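Local structure of endostatin (Mus musculus, 1KOE) at residues V66-S74 with L88-G99; K111-P119 with G141-L152. The protein inhibits angiogenesis as the C-terminal, C-type lectin-like fragment of the collagen XVIII alpha1 chain, and probably binds heparin. All coordinates share one frame; numbering follows the deposited sequence.

Interaction 1: V66-S74 with L88-G99; sequences VNLKDEVLS and LQPGARIFSFDG
The F95 ring carries the K69 side chain across one face. CD sits 3.8 Å from the ring centroid, a CH-pi contact. The bend at chi4 folds the ammonium back over the same ring, and K69 NZ stands 3.7 Å from the F95 centroid, 21° off the normal, a cation-pi interaction. At the ring's edge lie the N67 amide, its plane turned 80° to the ring, and E71 OE1. F95 CZ in turn lies over the centre of the R93 guanidinium, whose edge is taken by E71. R93 grips that carboxylate side-on: NE bonds OE1, and R93 NH2 bonds E71 OE2 at 2.6 Å, both oxygens using syn lone pairs with the two planes nearly coplanar. N67 ND2 meets the same OE1 on its anti side and also donates to R93 O at 2.9 Å, almost straight at 170°, though from above the carbonyl plane. Both amide hydrogens of N67 are therefore spent, while its OD1 receives E71 N, beside the backbone bond N67 N to E71 O, across the type I turn N67-D70. L68 CB packs on F95 CB at 3.9 Å. Irregular chain 88-99 runs beside edge strand 72-74 of the mixed sheet, where L73 and S74 form a classic bulge opposite I65; L73 CD2 touches A92 CB at 4.1 Å. Single waters bridge L68 N to F95 O, E71 OE1 to R93 N, and L73 O to Q89 N. All direct hydrogen bonds between the segments involve N67 or R93 side-chain donors, and R93 with the amide would probably keep E71 ionised.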
loop_
_atom_site.group_PDB
_atom_site.type_symbol
_atom_site.label_atom_id
_atom_site.label_comp_id
_atom_site.label_asym_id
_atom_site.label_seq_id
_atom_site.Cartn_x
_atom_site.Cartn_y
_atom_site.Cartn_z
ATOM N N VAL A 66 2.165 5.932 -10.610
ATOM C CA VAL A 66 3.535 5.609 -11.007
ATOM C C VAL A 66 4.372 5.250 -9.796
ATOM O O VAL A 66 3.987 5.536 -8.657
ATOM C CB VAL A 66 4.241 6.832 -11.740
ATOM C CG1 VAL A 66 3.401 7.299 -12.920
ATOM C CG2 VAL A 66 4.499 7.995 -10.773
ATOM N N ASN A 67 5.485 4.574 -10.031
ATOM C CA ASN A 67 6.385 4.251 -8.937
ATOM C C ASN A 67 7.336 5.443 -8.676
ATOM O O ASN A 67 7.203 6.502 -9.306
ATOM C CB ASN A 67 7.122 2.921 -9.172
ATOM C CG ASN A 67 8.053 2.952 -10.363
ATOM O OD1 ASN A 67 8.501 4.015 -10.803
ATOM N ND2 ASN A 67 8.408 1.772 -10.850
ATOM N N LEU A 68 8.281 5.268 -7.754
ATOM C CA LEU A 68 9.227 6.311 -7.380
ATOM C C LEU A 68 9.982 6.889 -8.581
ATOM O O LEU A 68 10.314 8.077 -8.596
ATOM C CB LEU A 68 10.224 5.742 -6.376
ATOM C CG LEU A 68 11.273 6.712 -5.815
ATOM C CD1 LEU A 68 10.604 7.678 -4.863
ATOM C CD2 LEU A 68 12.387 5.940 -5.109
ATOM N N LYS A 69 10.283 6.027 -9.551
ATOM C CA LYS A 69 11.014 6.403 -10.763
ATOM C C LYS A 69 10.103 6.845 -11.910
ATOM O O LYS A 69 10.545 6.936 -13.060
ATOM C CB LYS A 69 11.909 5.247 -11.211
ATOM C CG LYS A 69 13.029 4.923 -10.204
ATOM C CD LYS A 69 13.885 3.747 -10.647
ATOM C CE LYS A 69 15.200 3.688 -9.868
ATOM N NZ LYS A 69 15.007 3.762 -8.384
ATOM N N ASP A 70 8.849 7.144 -11.588
ATOM C CA ASP A 70 7.860 7.593 -12.560
ATOM C C ASP A 70 7.453 6.578 -13.616
ATOM O O ASP A 70 6.938 6.953 -14.667
ATOM C CB ASP A 70 8.257 8.931 -13.227
ATOM C CG ASP A 70 8.211 10.108 -12.269
ATOM O OD1 ASP A 70 7.656 9.995 -11.168
ATOM O OD2 ASP A 70 8.730 11.180 -12.617
ATOM N N GLU A 71 7.689 5.298 -13.353
ATOM C CA GLU A 71 7.269 4.247 -14.280
ATOM C C GLU A 71 5.791 4.008 -14.018
ATOM O O GLU A 71 5.364 3.849 -12.859
ATOM C CB GLU A 71 8.083 2.987 -14.035
ATOM C CG GLU A 71 9.557 3.286 -14.232
ATOM C CD GLU A 71 10.494 2.143 -13.922
ATOM O OE1 GLU A 71 10.165 1.231 -13.107
ATOM O OE2 GLU A 71 11.604 2.184 -14.501
ATOM N N VAL A 72 4.999 4.030 -15.083
ATOM C CA VAL A 72 3.558 3.885 -14.962
ATOM C C VAL A 72 3.139 2.501 -14.535
ATOM O O VAL A 72 3.557 1.504 -15.138
ATOM C CB VAL A 72 2.843 4.290 -16.264
ATOM C CG1 VAL A 72 1.321 4.254 -16.081
ATOM C CG2 VAL A 72 3.315 5.673 -16.696
ATOM N N LEU A 73 2.332 2.449 -13.473
ATOM C CA LEU A 73 1.832 1.187 -12.904
ATOM C C LEU A 73 0.382 0.917 -13.263
ATOM O O LEU A 73 -0.007 -0.222 -13.490
ATOM C CB LEU A 73 1.962 1.197 -11.372
ATOM C CG LEU A 73 3.349 1.485 -10.799
ATOM C CD1 LEU A 73 3.255 1.529 -9.299
ATOM C CD2 LEU A 73 4.352 0.447 -11.226
ATOM N N SER A 74 -0.420 1.969 -13.302
ATOM C CA SER A 74 -1.841 1.844 -13.603
ATOM C C SER A 74 -2.320 3.178 -14.180
ATOM O O SER A 74 -1.783 4.237 -13.844
ATOM C CB SER A 74 -2.602 1.495 -12.304
ATOM O OG SER A 74 -3.998 1.486 -12.499
ATOM N N LEU A 88 -1.371 -5.313 -11.752
ATOM C CA LEU A 88 -0.362 -4.438 -12.320
ATOM C C LEU A 88 0.126 -5.107 -13.586
ATOM O O LEU A 88 -0.103 -6.290 -13.801
ATOM C CB LEU A 88 0.805 -4.212 -11.361
ATOM C CG LEU A 88 0.519 -3.587 -9.990
ATOM C CD1 LEU A 88 1.817 -3.459 -9.227
ATOM C CD2 LEU A 88 -0.148 -2.233 -10.108
ATOM N N GLN A 89 0.707 -4.325 -14.476
ATOM C CA GLN A 89 1.222 -4.884 -15.713
ATOM C C GLN A 89 2.475 -5.684 -15.379
ATOM O O GLN A 89 3.208 -5.337 -14.445
ATOM C CB GLN A 89 1.568 -3.765 -16.685
ATOM C CG GLN A 89 1.270 -4.111 -18.129
ATOM C CD GLN A 89 1.952 -3.194 -19.096
ATOM O OE1 GLN A 89 1.307 -2.359 -19.723
ATOM N NE2 GLN A 89 3.264 -3.342 -19.234
ATOM N N PRO A 90 2.745 -6.757 -16.138
ATOM C CA PRO A 90 3.922 -7.600 -15.910
ATOM C C PRO A 90 5.189 -6.756 -15.876
ATOM O O PRO A 90 5.294 -5.747 -16.583
ATOM C CB PRO A 90 3.924 -8.535 -17.131
ATOM C CG PRO A 90 2.486 -8.673 -17.433
ATOM C CD PRO A 90 1.966 -7.253 -17.288
ATOM N N GLY A 91 6.129 -7.154 -15.031
ATOM C CA GLY A 91 7.381 -6.431 -14.948
ATOM C C GLY A 91 7.323 -5.159 -14.134
ATOM O O GLY A 91 8.365 -4.531 -13.935
ATOM N N ALA A 92 6.123 -4.761 -13.698
ATOM C CA ALA A 92 5.939 -3.557 -12.868
ATOM C C ALA A 92 6.864 -3.680 -11.666
ATOM O O ALA A 92 6.999 -4.761 -11.110
ATOM C CB ALA A 92 4.485 -3.456 -12.386
ATOM N N ARG A 93 7.525 -2.589 -11.303
ATOM C CA ARG A 93 8.454 -2.555 -10.167
ATOM C C ARG A 93 7.961 -1.578 -9.106
ATOM O O ARG A 93 7.394 -0.527 -9.429
ATOM C CB ARG A 93 9.823 -2.036 -10.606
ATOM C CG ARG A 93 10.556 -2.919 -11.538
ATOM C CD ARG A 93 11.961 -2.420 -11.692
ATOM N NE ARG A 93 12.056 -1.137 -12.389
ATOM C CZ ARG A 93 13.218 -0.605 -12.765
ATOM N NH1 ARG A 93 14.346 -1.258 -12.500
ATOM N NH2 ARG A 93 13.267 0.569 -13.382
ATOM N N ILE A 94 8.188 -1.918 -7.848
ATOM C CA ILE A 94 7.824 -1.019 -6.768
ATOM C C ILE A 94 9.080 -0.768 -5.963
ATOM O O ILE A 94 9.784 -1.704 -5.575
ATOM C CB ILE A 94 6.695 -1.579 -5.876
ATOM C CG1 ILE A 94 5.411 -1.711 -6.717
ATOM C CG2 ILE A 94 6.487 -0.658 -4.647
ATOM C CD1 ILE A 94 4.215 -2.203 -5.963
ATOM N N PHE A 95 9.425 0.508 -5.841
ATOM C CA PHE A 95 10.603 0.950 -5.090
ATOM C C PHE A 95 10.228 1.554 -3.729
ATOM O O PHE A 95 9.158 2.162 -3.577
ATOM C CB PHE A 95 11.362 2.032 -5.881
ATOM C CG PHE A 95 11.919 1.546 -7.174
ATOM C CD1 PHE A 95 13.167 0.954 -7.218
ATOM C CD2 PHE A 95 11.193 1.661 -8.349
ATOM C CE1 PHE A 95 13.687 0.471 -8.425
ATOM C CE2 PHE A 95 11.706 1.183 -9.543
ATOM C CZ PHE A 95 12.957 0.586 -9.576
ATOM N N SER A 96 11.121 1.383 -2.759
ATOM C CA SER A 96 10.961 1.984 -1.441
ATOM C C SER A 96 11.439 3.446 -1.594
ATOM O O SER A 96 12.007 3.806 -2.646
ATOM C CB SER A 96 11.838 1.252 -0.442
ATOM O OG SER A 96 13.194 1.318 -0.834
ATOM N N PHE A 97 11.253 4.263 -0.554
ATOM C CA PHE A 97 11.655 5.675 -0.600
ATOM C C PHE A 97 13.146 5.831 -0.870
ATOM O O PHE A 97 13.554 6.735 -1.615
ATOM C CB PHE A 97 11.278 6.395 0.701
ATOM C CG PHE A 97 9.815 6.699 0.811
ATOM C CD1 PHE A 97 9.258 7.763 0.091
ATOM C CD2 PHE A 97 8.981 5.905 1.601
ATOM C CE1 PHE A 97 7.897 8.034 0.143
ATOM C CE2 PHE A 97 7.615 6.163 1.669
ATOM C CZ PHE A 97 7.065 7.232 0.934
ATOM N N ASP A 98 13.961 4.954 -0.290
ATOM C CA ASP A 98 15.399 5.036 -0.505
ATOM C C ASP A 98 15.906 4.377 -1.807
ATOM O O ASP A 98 17.114 4.138 -1.955
ATOM C CB ASP A 98 16.185 4.559 0.734
ATOM C CG ASP A 98 15.966 3.086 1.059
ATOM O OD1 ASP A 98 15.468 2.327 0.203
ATOM O OD2 ASP A 98 16.299 2.685 2.200
ATOM N N GLY A 99 14.977 4.057 -2.713
ATOM C CA GLY A 99 15.329 3.530 -4.015
ATOM C C GLY A 99 15.579 2.065 -4.249
ATOM O O GLY A 99 16.104 1.713 -5.299
HETATM O O HOH W 1 7.815 3.064 -5.892
HETATM O O HOH W 2 7.709 -0.376 -13.282
HETATM O O HOH W 3 1.811 -1.991 -13.855
#

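Interaction 2: K111-P119 with G141-L152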
loop_
_atom_site.group_PDB
_atom_site.type_symbol
_atom_site.label_atom_id
_atom_site.label_comp_id
_atom_site.label_asym_id
_atom_site.label_seq_id
_atom_site.Cartn_x
_atom_site.Cartn_y
_atom_site.Cartn_z
ATOM N N LYS A 111 7.314 -11.268 0.007
ATOM C CA LYS A 111 6.822 -10.359 -1.012
ATOM C C LYS A 111 5.314 -10.127 -1.038
ATOM O O LYS A 111 4.699 -10.091 -2.113
ATOM C CB LYS A 111 7.345 -10.790 -2.381
ATOM C CG LYS A 111 8.830 -11.120 -2.387
ATOM C CD LYS A 111 9.701 -9.946 -1.952
ATOM C CE LYS A 111 11.158 -10.360 -2.055
ATOM N NZ LYS A 111 12.092 -9.304 -1.597
ATOM N N SER A 112 4.731 -9.965 0.150
ATOM C CA SER A 112 3.311 -9.686 0.279
ATOM C C SER A 112 3.164 -8.256 0.803
ATOM O O SER A 112 4.078 -7.721 1.428
ATOM C CB SER A 112 2.628 -10.692 1.212
ATOM O OG SER A 112 2.528 -11.964 0.579
ATOM N N VAL A 113 2.015 -7.659 0.528
ATOM C CA VAL A 113 1.714 -6.287 0.921
ATOM C C VAL A 113 0.448 -6.249 1.768
ATOM O O VAL A 113 -0.554 -6.891 1.420
ATOM C CB VAL A 113 1.461 -5.417 -0.339
ATOM C CG1 VAL A 113 1.102 -3.994 0.060
ATOM C CG2 VAL A 113 2.687 -5.422 -1.241
ATOM N N TRP A 114 0.503 -5.530 2.887
ATOM C CA TRP A 114 -0.668 -5.375 3.761
ATOM C C TRP A 114 -1.646 -4.398 3.119
ATOM O O TRP A 114 -1.229 -3.411 2.514
ATOM C CB TRP A 114 -0.275 -4.746 5.117
ATOM C CG TRP A 114 0.451 -5.626 6.085
ATOM C CD1 TRP A 114 1.671 -5.386 6.661
ATOM C CD2 TRP A 114 -0.021 -6.867 6.645
ATOM N NE1 TRP A 114 1.980 -6.397 7.550
ATOM C CE2 TRP A 114 0.960 -7.313 7.558
ATOM C CE3 TRP A 114 -1.178 -7.644 6.451
ATOM C CZ2 TRP A 114 0.822 -8.513 8.287
ATOM C CZ3 TRP A 114 -1.312 -8.862 7.185
ATOM C CH2 TRP A 114 -0.315 -9.264 8.084
ATOM N N HIS A 115 -2.941 -4.668 3.227
ATOM C CA HIS A 115 -3.921 -3.702 2.733
ATOM C C HIS A 115 -5.224 -3.624 3.552
ATOM O O HIS A 115 -5.868 -2.580 3.572
ATOM C CB HIS A 115 -4.197 -3.831 1.221
ATOM C CG HIS A 115 -4.726 -5.170 0.798
ATOM N ND1 HIS A 115 -6.014 -5.583 1.073
ATOM C CD2 HIS A 115 -4.150 -6.175 0.097
ATOM C CE1 HIS A 115 -6.208 -6.792 0.558
ATOM N NE2 HIS A 115 -5.090 -7.170 -0.036
ATOM N N GLY A 116 -5.620 -4.726 4.197
ATOM C CA GLY A 116 -6.839 -4.748 5.002
ATOM C C GLY A 116 -8.119 -4.366 4.275
ATOM O O GLY A 116 -9.074 -3.937 4.927
ATOM N N SER A 117 -8.190 -4.625 2.963
ATOM C CA SER A 117 -9.346 -4.229 2.143
ATOM C C SER A 117 -9.898 -5.287 1.203
ATOM O O SER A 117 -9.182 -6.216 0.837
ATOM C CB SER A 117 -8.962 -3.044 1.249
ATOM O OG SER A 117 -8.235 -2.066 1.970
ATOM N N ASP A 118 -11.153 -5.105 0.786
ATOM C CA ASP A 118 -11.748 -6.002 -0.190
ATOM C C ASP A 118 -11.306 -5.496 -1.578
ATOM O O ASP A 118 -10.596 -4.488 -1.672
ATOM C CB ASP A 118 -13.271 -6.155 -0.028
ATOM C CG ASP A 118 -14.067 -4.915 -0.390
ATOM O OD1 ASP A 118 -13.596 -3.981 -1.057
ATOM O OD2 ASP A 118 -15.239 -4.887 -0.004
ATOM N N PRO A 119 -11.707 -6.189 -2.672
ATOM C CA PRO A 119 -11.282 -5.734 -4.009
ATOM C C PRO A 119 -11.713 -4.353 -4.455
ATOM O O PRO A 119 -11.126 -3.792 -5.388
ATOM C CB PRO A 119 -11.826 -6.828 -4.925
ATOM C CG PRO A 119 -11.846 -8.045 -4.026
ATOM C CD PRO A 119 -12.405 -7.478 -2.752
ATOM N N GLY A 141 -4.847 -10.081 8.857
ATOM C CA GLY A 141 -4.949 -8.866 8.078
ATOM C C GLY A 141 -5.001 -9.288 6.624
ATOM O O GLY A 141 -4.363 -10.273 6.241
ATOM N N GLN A 142 -5.776 -8.577 5.818
ATOM C CA GLN A 142 -5.872 -8.913 4.404
ATOM C C GLN A 142 -4.602 -8.407 3.699
ATOM O O GLN A 142 -4.213 -7.246 3.836
ATOM C CB GLN A 142 -7.135 -8.323 3.782
ATOM C CG GLN A 142 -7.718 -9.175 2.671
ATOM C CD GLN A 142 -8.497 -10.387 3.202
ATOM O OE1 GLN A 142 -8.359 -10.788 4.360
ATOM N NE2 GLN A 142 -9.335 -10.950 2.358
ATOM N N ALA A 143 -3.964 -9.297 2.956
ATOM C CA ALA A 143 -2.713 -8.993 2.285
ATOM C C ALA A 143 -2.732 -9.533 0.872
ATOM O O ALA A 143 -3.623 -10.305 0.509
ATOM C CB ALA A 143 -1.542 -9.603 3.061
ATOM N N SER A 144 -1.760 -9.104 0.073
ATOM C CA SER A 144 -1.670 -9.520 -1.313
ATOM C C SER A 144 -0.241 -9.883 -1.706
ATOM O O SER A 144 0.705 -9.183 -1.349
ATOM C CB SER A 144 -2.150 -8.378 -2.198
ATOM O OG SER A 144 -2.093 -8.754 -3.569
ATOM N N SER A 145 -0.097 -10.945 -2.495
ATOM C CA SER A 145 1.211 -11.354 -2.950
ATOM C C SER A 145 1.598 -10.556 -4.172
ATOM O O SER A 145 0.945 -10.627 -5.202
ATOM C CB SER A 145 1.225 -12.828 -3.335
ATOM O OG SER A 145 2.546 -13.216 -3.672
ATOM N N LEU A 146 2.704 -9.844 -4.068
ATOM C CA LEU A 146 3.207 -9.064 -5.177
ATOM C C LEU A 146 3.759 -9.998 -6.271
ATOM O O LEU A 146 3.925 -9.585 -7.426
ATOM C CB LEU A 146 4.297 -8.124 -4.665
ATOM C CG LEU A 146 4.281 -6.696 -5.186
ATOM C CD1 LEU A 146 2.859 -6.141 -5.215
ATOM C CD2 LEU A 146 5.186 -5.875 -4.284
ATOM N N LEU A 147 4.041 -11.251 -5.912
ATOM C CA LEU A 147 4.547 -12.217 -6.881
ATOM C C LEU A 147 3.475 -12.532 -7.925
ATOM O O LEU A 147 3.799 -12.861 -9.065
ATOM C CB LEU A 147 5.032 -13.501 -6.190
ATOM C CG LEU A 147 6.183 -13.291 -5.196
ATOM C CD1 LEU A 147 6.449 -14.549 -4.423
ATOM C CD2 LEU A 147 7.414 -12.828 -5.898
ATOM N N SER A 148 2.206 -12.384 -7.558
ATOM C CA SER A 148 1.107 -12.639 -8.490
ATOM C C SER A 148 0.777 -11.408 -9.355
ATOM O O SER A 148 -0.148 -11.450 -10.162
ATOM C CB SER A 148 -0.142 -13.080 -7.724
ATOM O OG SER A 148 -0.748 -11.985 -7.051
ATOM N N GLY A 149 1.522 -10.320 -9.170
ATOM C CA GLY A 149 1.285 -9.099 -9.923
ATOM C C GLY A 149 0.090 -8.267 -9.478
ATOM O O GLY A 149 -0.249 -7.298 -10.151
ATOM N N ARG A 150 -0.493 -8.566 -8.315
ATOM C CA ARG A 150 -1.669 -7.829 -7.834
ATOM C C ARG A 150 -1.435 -7.173 -6.478
ATOM O O ARG A 150 -0.678 -7.690 -5.656
ATOM C CB ARG A 150 -2.868 -8.777 -7.705
ATOM C CG ARG A 150 -3.294 -9.403 -9.004
ATOM C CD ARG A 150 -4.245 -10.569 -8.762
ATOM N NE ARG A 150 -3.603 -11.678 -8.056
ATOM C CZ ARG A 150 -4.235 -12.761 -7.608
ATOM N NH1 ARG A 150 -5.540 -12.901 -7.788
ATOM N NH2 ARG A 150 -3.557 -13.704 -6.969
ATOM N N LEU A 151 -2.132 -6.063 -6.236
ATOM C CA LEU A 151 -2.041 -5.333 -4.966
ATOM C C LEU A 151 -3.184 -5.649 -4.014
ATOM O O LEU A 151 -3.055 -5.434 -2.817
ATOM C CB LEU A 151 -2.086 -3.822 -5.207
ATOM C CG LEU A 151 -0.935 -3.161 -5.938
ATOM C CD1 LEU A 151 -1.255 -1.675 -6.103
ATOM C CD2 LEU A 151 0.330 -3.354 -5.150
ATOM N N LEU A 152 -4.292 -6.166 -4.543
ATOM C CA LEU A 152 -5.482 -6.412 -3.729
ATOM C C LEU A 152 -6.016 -7.846 -3.696
ATOM O O LEU A 152 -7.214 -8.069 -3.567
ATOM C CB LEU A 152 -6.604 -5.423 -4.122
ATOM C CG LEU A 152 -6.334 -3.915 -3.958
ATOM C CD1 LEU A 152 -7.427 -3.114 -4.647
ATOM C CD2 LEU A 152 -6.253 -3.551 -2.464
HETATM O O HOH W 4 4.352 -13.378 -1.570
#
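H115 and Q142 meet where the antiparallel pairing of strand 112-114 with strand 141-145, part of a three-stranded sheet, runs out into a loop. Here the packing is tight. Q142 O accepts from both H115 N and G116 N, each at 2.9 Å, and also lies over one face of the H115 imidazole; L152 CD2 covers the opposite face, 4.1 Å from the ring centroid. With CG set between its backbone N and carbonyl carbon (chi1 60°), the H115 ring folds back over 142-143; ND1 accepts from S117 N, and NE2 hydrogen-bonds E153 O. V113 and S144 form the hydrogen-bonded pair, the V113 N to S144 O bond being 2.7 Å. W114 CZ3 meets G141 O at the indole edge, while its NE1 reaches L13 O. The other end is wetter, although L146 N still bonds K111 O at 2.8 Å: L147, exposed on the short 3-10 segment, rests CG against K111 CB, and K111 NZ leads away to W108 O and V102 O. Across the non-hydrogen-bonded pair S112-S145, CA atoms 4.2 Å apart, the hydroxyls are joined through one water, 3.2 Å from S112 OG and 2.8 Å from S145 OG.

Interaction 1 closes before interaction 2 opens along the chain, and their centres lie about 16 Å apart. They belong to different beta-sheets: 66-74 contributes strand 72-74 to the edge of the five-stranded mixed sheet, whereas interaction 2 joins two strands of the three-stranded antiparallel one. The loop 88-99 of interaction 1 touches 146-151 of interaction 2. L88 N probably hydrogen-bonds to G149 O at 2.8 Å, and I94 CD1 packs against L151 CD2 at 4.1 Å and against L146. V113 and L151 also touch L166 of strand 166-169, in the mixed sheet. The two contacts thus tie both beta-sheets into one compact domain, interaction 2 nearer its centre.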